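Local coordinates for minor fimbrium subunit Mfa5 (Porphyromonas gingivalis ATCC 33277, PDB 6TO1), which serves as an accessory tip subunit of the minor (type V) fimbriae, which mediate biofilm formation and adhesion to host cells and other oral bacteria, at residues M130-S135 with Q196-L201; K147-S152 with I231-G236; Q154-K159 with I361-G366. All blocks are in the same frame, centred on the assembly; numbering follows the deposited sequence.

Interaction 1. Residues M130-S135 with Q196-L201; sequences MVIDQS and QKIRAL. With MG (magnesium ion), chain B.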
loop_
_atom_site.group_PDB
_atom_site.type_symbol
_atom_site.label_atom_id
_atom_site.label_comp_id
_atom_site.label_asym_id
_atom_site.label_seq_id
_atom_site.Cartn_x
_atom_site.Cartn_y
_atom_site.Cartn_z
ATOM N N MET A 130 6.083 19.796 -19.692
ATOM C CA MET A 130 7.374 20.430 -19.877
ATOM C C MET A 130 7.199 21.596 -20.836
ATOM O O MET A 130 6.529 21.463 -21.867
ATOM C CB MET A 130 8.387 19.436 -20.435
ATOM C CG MET A 130 8.723 18.305 -19.486
ATOM S SD MET A 130 9.843 17.125 -20.266
ATOM C CE MET A 130 11.369 18.060 -20.371
ATOM N N VAL A 131 7.811 22.731 -20.490
ATOM C CA VAL A 131 7.698 23.994 -21.255
ATOM C C VAL A 131 9.112 24.496 -21.529
ATOM O O VAL A 131 9.830 24.886 -20.586
ATOM C CB VAL A 131 6.891 25.049 -20.472
ATOM C CG1 VAL A 131 6.672 26.303 -21.287
ATOM C CG2 VAL A 131 5.579 24.440 -19.997
ATOM N N ILE A 132 9.504 24.544 -22.806
ATOM C CA ILE A 132 10.886 24.847 -23.175
ATOM C C ILE A 132 10.946 26.129 -24.004
ATOM O O ILE A 132 10.300 26.241 -25.048
ATOM C CB ILE A 132 11.562 23.677 -23.922
ATOM C CG1 ILE A 132 11.345 22.364 -23.153
ATOM C CG2 ILE A 132 13.070 23.945 -24.107
ATOM C CD1 ILE A 132 12.085 21.157 -23.728
ATOM N N ASP A 133 11.762 27.075 -23.525
ATOM C CA ASP A 133 12.139 28.325 -24.191
ATOM C C ASP A 133 13.031 28.020 -25.388
ATOM O O ASP A 133 14.136 27.507 -25.208
ATOM C CB ASP A 133 12.861 29.129 -23.116
ATOM C CG ASP A 133 13.308 30.503 -23.538
ATOM O OD1 ASP A 133 13.316 30.863 -24.734
ATOM O OD2 ASP A 133 13.694 31.236 -22.605
ATOM N N GLN A 134 12.542 28.269 -26.610
ATOM C CA GLN A 134 13.378 28.209 -27.815
ATOM C C GLN A 134 13.545 29.594 -28.442
ATOM O O GLN A 134 13.611 29.738 -29.671
ATOM C CB GLN A 134 12.823 27.200 -28.841
ATOM C CG GLN A 134 11.476 27.498 -29.436
ATOM C CD GLN A 134 11.152 26.615 -30.667
ATOM O OE1 GLN A 134 11.660 25.505 -30.811
ATOM N NE2 GLN A 134 10.312 27.125 -31.547
ATOM N N SER A 135 13.594 30.630 -27.607
ATOM C CA SER A 135 13.744 31.998 -28.093
ATOM C C SER A 135 15.169 32.230 -28.580
ATOM O O SER A 135 16.076 31.461 -28.297
ATOM C CB SER A 135 13.395 33.005 -26.990
ATOM O OG SER A 135 14.352 32.938 -25.949
ATOM N N GLN A 196 12.010 13.227 -29.872
ATOM C CA GLN A 196 12.136 13.731 -31.230
ATOM C C GLN A 196 11.680 15.183 -31.312
ATOM O O GLN A 196 12.320 16.004 -31.975
ATOM C CB GLN A 196 11.338 12.825 -32.168
ATOM C CG GLN A 196 11.655 13.007 -33.625
ATOM C CD GLN A 196 11.017 14.260 -34.177
ATOM O OE1 GLN A 196 9.819 14.482 -33.998
ATOM N NE2 GLN A 196 11.817 15.100 -34.833
ATOM N N LYS A 197 10.593 15.527 -30.620
ATOM C CA LYS A 197 10.141 16.912 -30.640
ATOM C C LYS A 197 11.137 17.832 -29.945
ATOM O O LYS A 197 11.350 18.970 -30.381
ATOM C CB LYS A 197 8.765 17.017 -29.993
ATOM C CG LYS A 197 7.672 16.280 -30.736
ATOM C CD LYS A 197 7.429 16.904 -32.086
ATOM C CE LYS A 197 6.241 16.251 -32.789
ATOM N NZ LYS A 197 6.051 16.833 -34.145
ATOM N N ILE A 198 11.756 17.357 -28.857
ATOM C CA ILE A 198 12.751 18.162 -28.155
ATOM C C ILE A 198 13.968 18.387 -29.035
ATOM O O ILE A 198 14.531 19.491 -29.076
ATOM C CB ILE A 198 13.122 17.488 -26.822
ATOM C CG1 ILE A 198 11.903 17.420 -25.901
ATOM C CG2 ILE A 198 14.296 18.193 -26.188
ATOM C CD1 ILE A 198 12.150 16.643 -24.641
ATOM N N ARG A 199 14.398 17.351 -29.770
ATOM C CA ARG A 199 15.549 17.502 -30.656
ATOM C C ARG A 199 15.274 18.469 -31.795
ATOM O O ARG A 199 16.226 19.009 -32.370
ATOM C CB ARG A 199 15.975 16.140 -31.236
ATOM C CG ARG A 199 16.688 15.285 -30.222
ATOM C CD ARG A 199 17.404 14.102 -30.883
ATOM N NE ARG A 199 16.463 13.333 -31.674
ATOM C CZ ARG A 199 15.763 12.309 -31.207
ATOM N NH1 ARG A 199 15.910 11.917 -29.953
ATOM N NH2 ARG A 199 14.923 11.668 -32.006
ATOM N N ALA A 200 14.013 18.742 -32.109
ATOM C CA ALA A 200 13.704 19.639 -33.217
ATOM C C ALA A 200 13.549 21.106 -32.793
ATOM O O ALA A 200 13.164 21.936 -33.628
ATOM C CB ALA A 200 12.424 19.202 -33.930
ATOM N N LEU A 201 13.801 21.429 -31.523
ATOM C CA LEU A 201 13.737 22.813 -31.072
ATOM C C LEU A 201 14.739 23.655 -31.849
ATOM O O LEU A 201 15.855 23.212 -32.131
ATOM C CB LEU A 201 14.055 22.899 -29.580
ATOM C CG LEU A 201 13.115 22.221 -28.590
ATOM C CD1 LEU A 201 13.729 22.388 -27.177
ATOM C CD2 LEU A 201 11.713 22.782 -28.633
HETATM MG MG MG B . 14.815 34.711 -24.961
HETATM O O HOH W 1 14.699 33.674 -23.217
HETATM O O HOH W 2 15.205 36.377 -23.740
#

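Interaction 2. Residues K147-S152 with I231-G236; sequences KSAIAS and ILMSDG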
loop_
_atom_site.group_PDB
_atom_site.type_symbol
_atom_site.label_atom_id
_atom_site.label_comp_id
_atom_site.label_asym_id
_atom_site.label_seq_id
_atom_site.Cartn_x
_atom_site.Cartn_y
_atom_site.Cartn_z
ATOM N N LYS A 147 21.194 23.946 -26.699
ATOM C CA LYS A 147 21.768 22.603 -26.766
ATOM C C LYS A 147 21.611 21.888 -25.434
ATOM O O LYS A 147 21.269 20.697 -25.398
ATOM C CB LYS A 147 23.239 22.663 -27.212
ATOM C CG LYS A 147 23.377 22.715 -28.756
ATOM C CD LYS A 147 24.641 23.454 -29.226
ATOM C CE LYS A 147 25.926 22.802 -28.720
ATOM N NZ LYS A 147 27.134 23.264 -29.483
ATOM N N SER A 148 21.794 22.616 -24.317
ATOM C CA SER A 148 21.664 22.013 -22.993
ATOM C C SER A 148 20.204 21.725 -22.659
ATOM O O SER A 148 19.897 20.709 -22.027
ATOM C CB SER A 148 22.267 22.937 -21.926
ATOM O OG SER A 148 22.121 22.383 -20.641
ATOM N N ALA A 149 19.290 22.608 -23.067
ATOM C CA ALA A 149 17.873 22.323 -22.870
ATOM C C ALA A 149 17.462 21.058 -23.622
ATOM O O ALA A 149 16.670 20.256 -23.118
ATOM C CB ALA A 149 17.032 23.514 -23.329
ATOM N N ILE A 150 17.984 20.875 -24.839
ATOM C CA ILE A 150 17.635 19.707 -25.647
ATOM C C ILE A 150 18.186 18.433 -25.018
ATOM O O ILE A 150 17.496 17.404 -24.944
ATOM C CB ILE A 150 18.148 19.903 -27.086
ATOM C CG1 ILE A 150 17.288 20.917 -27.823
ATOM C CG2 ILE A 150 18.209 18.585 -27.840
ATOM C CD1 ILE A 150 17.889 21.392 -29.142
ATOM N N ALA A 151 19.443 18.469 -24.585
ATOM C CA ALA A 151 20.048 17.299 -23.968
ATOM C C ALA A 151 19.377 16.971 -22.637
ATOM O O ALA A 151 19.045 15.807 -22.366
ATOM C CB ALA A 151 21.544 17.528 -23.771
ATOM N N SER A 152 19.168 17.995 -21.787
ATOM C CA SER A 152 18.613 17.744 -20.465
ATOM C C SER A 152 17.134 17.400 -20.548
ATOM O O SER A 152 16.646 16.591 -19.757
ATOM C CB SER A 152 18.835 18.959 -19.538
ATOM O OG SER A 152 18.239 20.141 -20.039
ATOM N N ILE A 231 7.133 22.044 -15.648
ATOM C CA ILE A 231 8.573 22.280 -15.628
ATOM C C ILE A 231 8.908 23.306 -16.706
ATOM O O ILE A 231 8.776 23.019 -17.897
ATOM C CB ILE A 231 9.371 20.980 -15.865
ATOM C CG1 ILE A 231 9.055 19.935 -14.806
ATOM C CG2 ILE A 231 10.889 21.277 -15.951
ATOM C CD1 ILE A 231 9.472 18.483 -15.245
ATOM N N LEU A 232 9.416 24.471 -16.299
ATOM C CA LEU A 232 9.790 25.526 -17.229
ATOM C C LEU A 232 11.301 25.577 -17.356
ATOM O O LEU A 232 12.008 25.737 -16.362
ATOM C CB LEU A 232 9.260 26.887 -16.757
ATOM C CG LEU A 232 9.644 28.115 -17.548
ATOM C CD1 LEU A 232 9.072 28.097 -18.958
ATOM C CD2 LEU A 232 9.178 29.362 -16.755
ATOM N N MET A 233 11.785 25.473 -18.583
ATOM C CA MET A 233 13.203 25.472 -18.906
ATOM C C MET A 233 13.467 26.717 -19.739
ATOM O O MET A 233 13.054 26.792 -20.903
ATOM C CB MET A 233 13.570 24.194 -19.670
ATOM C CG MET A 233 13.438 22.955 -18.797
ATOM S SD MET A 233 13.070 21.410 -19.657
ATOM C CE MET A 233 14.482 21.312 -20.750
ATOM N N SER A 234 14.129 27.705 -19.152
ATOM C CA SER A 234 14.231 28.999 -19.808
ATOM C C SER A 234 15.514 29.681 -19.368
ATOM O O SER A 234 16.040 29.397 -18.294
ATOM C CB SER A 234 13.004 29.863 -19.475
ATOM O OG SER A 234 13.190 31.183 -19.966
ATOM N N ASP A 235 16.007 30.617 -20.187
ATOM C CA ASP A 235 17.103 31.406 -19.632
ATOM C C ASP A 235 16.604 32.538 -18.745
ATOM O O ASP A 235 17.427 33.212 -18.119
ATOM C CB ASP A 235 18.047 31.947 -20.709
ATOM C CG ASP A 235 17.396 32.912 -21.668
ATOM O OD1 ASP A 235 16.459 33.675 -21.282
ATOM O OD2 ASP A 235 17.849 32.909 -22.843
ATOM N N GLY A 236 15.290 32.746 -18.655
ATOM C CA GLY A 236 14.707 33.562 -17.603
ATOM C C GLY A 236 14.359 34.986 -17.982
ATOM O O GLY A 236 13.724 35.691 -17.173
#

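Interaction 3. Residues Q154-K159 with I361-G366; sequences QRFVKK and IGYDLG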
loop_
_atom_site.group_PDB
_atom_site.type_symbol
_atom_site.label_atom_id
_atom_site.label_comp_id
_atom_site.label_asym_id
_atom_site.label_seq_id
_atom_site.Cartn_x
_atom_site.Cartn_y
_atom_site.Cartn_z
ATOM N N GLN A 154 15.622 15.692 -22.876
ATOM C CA GLN A 154 15.519 14.272 -23.196
ATOM C C GLN A 154 15.842 13.417 -21.985
ATOM O O GLN A 154 15.161 12.421 -21.719
ATOM C CB GLN A 154 16.442 13.943 -24.353
ATOM C CG GLN A 154 15.988 14.570 -25.634
ATOM C CD GLN A 154 16.945 14.263 -26.746
ATOM O OE1 GLN A 154 16.780 13.274 -27.458
ATOM N NE2 GLN A 154 17.960 15.102 -26.901
ATOM N N ARG A 155 16.870 13.795 -21.231
ATOM C CA ARG A 155 17.212 13.052 -20.031
ATOM C C ARG A 155 16.059 13.043 -19.039
ATOM O O ARG A 155 15.796 12.012 -18.409
ATOM C CB ARG A 155 18.478 13.625 -19.404
ATOM C CG ARG A 155 18.936 12.807 -18.201
ATOM C CD ARG A 155 20.055 13.497 -17.416
ATOM N NE ARG A 155 20.157 12.956 -16.058
ATOM C CZ ARG A 155 21.069 12.070 -15.667
ATOM N NH1 ARG A 155 21.970 11.613 -16.528
ATOM N NH2 ARG A 155 21.078 11.635 -14.412
ATOM N N PHE A 156 15.370 14.183 -18.880
ATOM C CA PHE A 156 14.234 14.251 -17.968
ATOM C C PHE A 156 13.103 13.331 -18.430
ATOM O O PHE A 156 12.485 12.626 -17.624
ATOM C CB PHE A 156 13.705 15.696 -17.864
ATOM C CG PHE A 156 14.705 16.695 -17.350
ATOM C CD1 PHE A 156 15.765 16.302 -16.549
ATOM C CD2 PHE A 156 14.569 18.038 -17.655
ATOM C CE1 PHE A 156 16.671 17.235 -16.075
ATOM C CE2 PHE A 156 15.477 18.977 -17.181
ATOM C CZ PHE A 156 16.534 18.576 -16.403
ATOM N N VAL A 157 12.785 13.366 -19.729
ATOM C CA VAL A 157 11.738 12.491 -20.254
ATOM C C VAL A 157 12.051 11.038 -19.922
ATOM O O VAL A 157 11.207 10.303 -19.401
ATOM C CB VAL A 157 11.570 12.698 -21.768
ATOM C CG1 VAL A 157 10.760 11.579 -22.371
ATOM C CG2 VAL A 157 10.923 14.073 -22.037
ATOM N N LYS A 158 13.269 10.608 -20.213
ATOM C CA LYS A 158 13.634 9.212 -19.997
ATOM C C LYS A 158 13.668 8.840 -18.526
ATOM O O LYS A 158 13.347 7.706 -18.175
ATOM C CB LYS A 158 14.989 8.949 -20.637
ATOM C CG LYS A 158 14.969 9.106 -22.145
ATOM C CD LYS A 158 16.372 8.972 -22.713
ATOM C CE LYS A 158 16.407 9.220 -24.208
ATOM N NZ LYS A 158 17.815 9.365 -24.691
ATOM N N LYS A 159 14.055 9.774 -17.658
ATOM C CA LYS A 159 14.050 9.523 -16.226
ATOM C C LYS A 159 12.639 9.385 -15.676
ATOM O O LYS A 159 12.380 8.540 -14.808
ATOM C CB LYS A 159 14.813 10.658 -15.532
ATOM C CG LYS A 159 15.196 10.382 -14.118
ATOM C CD LYS A 159 15.898 11.593 -13.533
ATOM C CE LYS A 159 17.394 11.550 -13.774
ATOM N NZ LYS A 159 18.047 12.711 -13.092
ATOM N N ILE A 361 13.983 26.022 -14.316
ATOM C CA ILE A 361 15.381 25.676 -14.524
ATOM C C ILE A 361 15.981 26.795 -15.346
ATOM O O ILE A 361 15.502 27.077 -16.444
ATOM C CB ILE A 361 15.532 24.321 -15.238
ATOM C CG1 ILE A 361 14.793 23.240 -14.458
ATOM C CG2 ILE A 361 16.985 23.991 -15.419
ATOM C CD1 ILE A 361 14.761 21.910 -15.190
ATOM N N GLY A 362 17.033 27.430 -14.833
ATOM C CA GLY A 362 17.589 28.608 -15.462
ATOM C C GLY A 362 18.831 28.260 -16.261
ATOM O O GLY A 362 19.829 27.807 -15.703
ATOM N N TYR A 363 18.764 28.480 -17.569
ATOM C CA TYR A 363 19.847 28.092 -18.470
ATOM C C TYR A 363 20.856 29.205 -18.764
ATOM O O TYR A 363 21.818 28.967 -19.503
ATOM C CB TYR A 363 19.241 27.543 -19.774
ATOM C CG TYR A 363 18.697 26.145 -19.576
ATOM C CD1 TYR A 363 19.407 25.029 -19.996
ATOM C CD2 TYR A 363 17.490 25.937 -18.905
ATOM C CE1 TYR A 363 18.921 23.767 -19.799
ATOM C CE2 TYR A 363 17.016 24.677 -18.682
ATOM C CZ TYR A 363 17.719 23.594 -19.138
ATOM O OH TYR A 363 17.234 22.339 -18.900
ATOM N N ASP A 364 20.683 30.397 -18.201
ATOM C CA ASP A 364 21.715 31.439 -18.225
ATOM C C ASP A 364 22.622 31.182 -17.023
ATOM O O ASP A 364 22.212 31.389 -15.875
ATOM C CB ASP A 364 21.083 32.828 -18.159
ATOM C CG ASP A 364 22.102 33.958 -18.262
ATOM O OD1 ASP A 364 23.299 33.715 -18.038
ATOM O OD2 ASP A 364 21.684 35.087 -18.576
ATOM N N LEU A 365 23.833 30.682 -17.272
ATOM C CA LEU A 365 24.733 30.310 -16.185
ATOM C C LEU A 365 25.659 31.448 -15.742
ATOM O O LEU A 365 26.583 31.210 -14.953
ATOM C CB LEU A 365 25.585 29.097 -16.578
ATOM C CG LEU A 365 24.810 27.864 -17.067
ATOM C CD1 LEU A 365 25.761 26.683 -17.321
ATOM C CD2 LEU A 365 23.772 27.439 -16.078
ATOM N N GLY A 366 25.425 32.659 -16.199
ATOM C CA GLY A 366 26.250 33.805 -15.857
ATOM C C GLY A 366 25.760 34.644 -14.689
ATOM O O GLY A 366 26.248 35.763 -14.495
#

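Interaction 1. Residues M130-S135 with Q196-L201
The flat carboxamide of Gln-134 meets Leu-201 with its oxygen end, OE1 lying 3.4 Å from Leu-201 CA and 3.5 Å from Leu-201 CD2. This oxygen also accepts the backbone N-H of Thr-202, while NE2 is bonded to Asp-178, so both ends of the amide are tied and its rotation is fixed. The second flat group, the carboxylate of Asp-133, belongs to the metal-ion-dependent adhesion site (MIDAS) of the von Willebrand factor A fold, whose DxSxS signature runs here from Asp-133 to Ser-137. Asp-133 OD1 accepts the N-H of Ser-135 nearly head-on, in an Asx turn, and takes Ser-135 OG, 2.6 Å away, on its syn lone pair; Asp-133 OD2 accepts a hydrogen bond from a water that binds the magnesium ion, and is also hydrogen-bonded to Ser-234 OG.

One residue back in strand 126-133, Ile-132 faces helix 191-199 and the turn after it. With CG1 of Ile-132 beside the backbone N (chi1 -49°), its CG2 branch stands anti to that N and packs 3.5 Å from Leu-201 CD1, the two side chains crossing at about a right angle. Ile-132 CD1 touches Ile-198 CG1 more loosely, at 4.3 Å. The strand thus turns an apolar face to the helix and has a polar end at the metal, where Ser-135 OG coordinates the magnesium ion at 2.1 Å.

Interaction 2. Residues K147-S152 with I231-G236
In the buried layer of the von Willebrand factor A domain where helix 143-160 lies against the parallel strands at the centre of the mixed sheet, Met-233 reaches from strand 227-234 to Ala-149 and Ser-152. Its methyl group does the touching. Met-233 CE sits 3.4 Å from Ala-149 O and 4.2 Å from Ala-149 CB. Ser-152 OG is 4.0 Å from Met-233 CE, so that one methyl rests against the helix backbone, a small apolar side chain and a hydroxyl together. The side chain leaves the strand extended, then bends at chi3 (59°), which turns CE in toward the helix backbone. The small side chain of Ala-149 lets the helix come close: Ala-149 CA and Met-233 CA are 6.9 Å apart. Met-130 and Ile-132 of strand 126-133 and Ile-361 of strand 357-362 pack around the same methionine.

Ser-152 turns its hydroxyl back along its own helix and gives a hydrogen bond from OG to Ser-148 O of 2.7 Å. The donor stands 28° from the carbonyl plane, and the N-H of Ser-152 reaches the same oxygen from the opposite face, so this carbonyl is gripped twice. Ser-152 OG is also hydrogen-bonded to the hydroxyl of Tyr-363, which leaves the buried group well satisfied beside the methyl.

Past Met-233 the strand becomes polar. Ser-234 OG accepts the N-H of Gly-236 at 2.9 Å in an ST turn, and Asp-235 forms a salt bridge with Arg-145 and a hydrogen bond to Ser-137, a ligand of the magnesium ion. A hydrophobic strand packed under a helix and running out into a polar turn with Asp-235 beside the metal site is the architecture of a MIDAS-containing von Willebrand factor A domain.

Interaction 3. Residues Q154-K159 with I361-G366
Two similar first torsions bring Phe-156 and Ile-361 together. Phe-156 has chi1 at -60°, with CG opposite its own carbonyl carbon, and the ring is carried from helix 143-160 toward the sheet; Ile-361 has chi1 at -55° and an extended chi2 of 173°, which sends CD1 out to meet it. The two side chains approach from opposite directions, and the contact is made at one corner of the ring: Ile-361 CD1 lies 3.6 Å from Phe-156 CE2 and 4.0 Å from Phe-156 CZ. The methyl comes in obliquely to the ring.

Tyr-363 contributes a looser touch, with OH 4.2 Å from Phe-156 CE2, as the two aromatic side chains run alongside in opposite senses. The polar partner of this hydroxyl is Ser-152, one turn earlier in the same helix as Phe-156, so the tyrosine joins the loop to the helix through a polar bond and merely brushes Phe-156 with its oxygen. Beyond it, the loop folds into an Asx turn, Asp-364 OD1 accepting the N-H of Gly-366 at 3.0 Å.

The helix and strand backbones stay well apart, Phe-156 CA being 12.0 Å from Ile-361 CA, and long side chains bridge the gap. Phe-397 helps to fill it, its ring set edge-to-face with Phe-156 and also touching Ile-361. From the same helix, Val-157 packs on Leu-194 and Ile-198 of helix 191-199, while Ile-361 lies in strand 357-362 between strands 227-234 and 385-387.

All three contacts lie in the von Willebrand factor A domain and reach one mixed sheet, through its neighbouring strands 126-133, 227-234 and 357-362. Helix 143-160 supplies a segment to interactions 2 and 3, whose centres are about 5 Å apart; interaction 1 uses helix 191-199 and lies about 8 and 11 Å away from them, centre to centre. A hydrogen bond from Arg-199 NH1 to Gln-154 OE1 links the two helices. Along the chain the contacts interleave: strand 126-133 and both helix 143-160 segments precede helix 191-199, followed by strands 227-234 and 357-362. Distant sequence thus closes into one helix-sheet core whose strand 126-133 leads into the magnesium site, as in other MIDAS-containing A domains.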